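Protein CsuE (Acinetobacter baumannii, PDB 6FJY) forms the tip adhesion subunit of archaic chaperone-usher Csu pili and probably mediates the attachment to surfaces from which biofilms grow. Local coordinates at residues A62-K67 / S115-V120. Sequence-based numbering, arbitrary orientation.
Sequences AQTGEK and SVSPGV
OG of S117 comes within 2.3 Å of OE2 of E66, closer than an ordinary hydrogen bond. The partnership stands, but the pair is either strained or imprecisely spaced in the model. S117 OG donates here to the syn side of the carboxylate oxygen. The same oxygen takes a second hydroxyl on its anti side, where OG1 of T64 donates to E66 OE2 at 2.9 Å. The two hydroxyls come from different loops. The other oxygen, E66 OE1, receives a weak bond from the backbone N of S117, at 3.4 Å and 148°. S117 thus meets both carboxylate oxygens, one with its hydroxyl and one with its N-H. Its OG sits between its own backbone N and carbonyl carbon (chi1 63°).

OG1 of T64 has a second role. It accepts from the backbone N of E66 at 3.0 Å, which makes an ST turn around G65. The E66 chain runs extended beyond CG (chi2 172°) and slides past V116 in the opposite direction. CB of E66 lies 3.5 Å from CG2 of V116.

The contact is at the surface of an Ig-like beta-sandwich protein. It joins the loop of the beta hairpin 58-61/67-73 to the start of strand 119-136, the neighbour of 58-61. Y121 touches both E66 and V116. The two hydroxyl donors, with the weak N-H, would favour an ionised E66 carboxylate and fix its rotation.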
loop_
_atom_site.group_PDB
_atom_site.type_symbol
_atom_site.label_atom_id
_atom_site.label_comp_id
_atom_site.label_asym_id
_atom_site.label_seq_id
_atom_site.Cartn_x
_atom_site.Cartn_y
_atom_site.Cartn_z
ATOM N N ALA D 62 7.419 -5.811 15.808
ATOM C CA ALA D 62 8.515 -5.634 16.755
ATOM C C ALA D 62 8.359 -4.391 17.620
ATOM O O ALA D 62 9.081 -4.256 18.614
ATOM C CB ALA D 62 9.855 -5.581 16.015
ATOM N N GLN D 63 7.434 -3.494 17.281
ATOM C CA GLN D 63 7.266 -2.237 18.001
ATOM C C GLN D 63 6.084 -2.285 18.963
ATOM O O GLN D 63 6.238 -2.029 20.161
ATOM C CB GLN D 63 7.088 -1.090 16.999
ATOM C CG GLN D 63 7.811 -1.304 15.683
ATOM C CD GLN D 63 9.316 -1.229 15.824
ATOM O OE1 GLN D 63 10.034 -2.164 15.464
ATOM N NE2 GLN D 63 9.804 -0.107 16.341
ATOM N N THR D 64 4.900 -2.609 18.456
ATOM C CA THR D 64 3.700 -2.522 19.273
ATOM C C THR D 64 3.472 -3.754 20.130
ATOM O O THR D 64 2.684 -3.694 21.080
ATOM C CB THR D 64 2.483 -2.301 18.381
ATOM O OG1 THR D 64 2.311 -3.435 17.523
ATOM C CG2 THR D 64 2.680 -1.068 17.532
ATOM N N GLY D 65 4.135 -4.862 19.823
ATOM C CA GLY D 65 3.783 -6.118 20.440
ATOM C C GLY D 65 2.492 -6.713 19.935
ATOM O O GLY D 65 2.090 -7.778 20.417
ATOM N N GLU D 66 1.823 -6.054 18.993
ATOM C CA GLU D 66 0.649 -6.639 18.368
ATOM C C GLU D 66 1.047 -7.865 17.560
ATOM O O GLU D 66 2.141 -7.934 16.991
ATOM C CB GLU D 66 -0.051 -5.622 17.467
ATOM C CG GLU D 66 -0.635 -4.431 18.207
ATOM C CD GLU D 66 -1.147 -3.356 17.270
ATOM O OE1 GLU D 66 -2.376 -3.285 17.049
ATOM O OE2 GLU D 66 -0.314 -2.587 16.745
ATOM N N LYS D 67 0.148 -8.844 17.521
ATOM C CA LYS D 67 0.441 -10.135 16.922
ATOM C C LYS D 67 -0.691 -10.534 15.996
ATOM O O LYS D 67 -1.855 -10.558 16.406
ATOM C CB LYS D 67 0.648 -11.221 17.989
ATOM C CG LYS D 67 1.719 -10.904 19.021
ATOM C CD LYS D 67 2.049 -12.118 19.885
ATOM C CE LYS D 67 3.128 -11.795 20.917
ATOM N NZ LYS D 67 4.033 -12.969 21.218
ATOM N N SER D 115 -7.891 -6.960 13.492
ATOM C CA SER D 115 -7.677 -5.524 13.371
ATOM C C SER D 115 -6.362 -5.179 14.054
ATOM O O SER D 115 -6.235 -5.337 15.273
ATOM C CB SER D 115 -8.839 -4.742 13.992
ATOM O OG SER D 115 -8.636 -3.343 13.886
ATOM N N VAL D 116 -5.389 -4.711 13.268
ATOM C CA VAL D 116 -4.033 -4.483 13.756
ATOM C C VAL D 116 -3.448 -3.261 13.059
ATOM O O VAL D 116 -3.883 -2.868 11.974
ATOM C CB VAL D 116 -3.138 -5.729 13.541
ATOM C CG1 VAL D 116 -2.369 -5.644 12.217
ATOM C CG2 VAL D 116 -2.204 -5.912 14.707
ATOM N N SER D 117 -2.452 -2.652 13.701
ATOM C CA SER D 117 -1.855 -1.430 13.186
ATOM C C SER D 117 -0.929 -1.736 12.010
ATOM O O SER D 117 -0.398 -2.843 11.903
ATOM C CB SER D 117 -1.072 -0.715 14.282
ATOM O OG SER D 117 0.013 -1.504 14.735
ATOM N N PRO D 118 -0.742 -0.777 11.102
ATOM C CA PRO D 118 0.220 -0.982 10.016
ATOM C C PRO D 118 1.632 -1.116 10.567
ATOM O O PRO D 118 1.990 -0.514 11.580
ATOM C CB PRO D 118 0.070 0.279 9.155
ATOM C CG PRO D 118 -1.237 0.863 9.534
ATOM C CD PRO D 118 -1.450 0.507 10.972
ATOM N N GLY D 119 2.427 -1.912 9.880
ATOM C CA GLY D 119 3.778 -2.205 10.302
ATOM C C GLY D 119 4.189 -3.563 9.777
ATOM O O GLY D 119 3.436 -4.241 9.081
ATOM N N VAL D 120 5.411 -3.949 10.125
ATOM C CA VAL D 120 5.924 -5.257 9.736
ATOM C C VAL D 120 5.642 -6.247 10.855
ATOM O O VAL D 120 5.714 -5.914 12.044
ATOM C CB VAL D 120 7.421 -5.195 9.395
ATOM C CG1 VAL D 120 8.242 -4.838 10.628
ATOM C CG2 VAL D 120 7.867 -6.515 8.811
#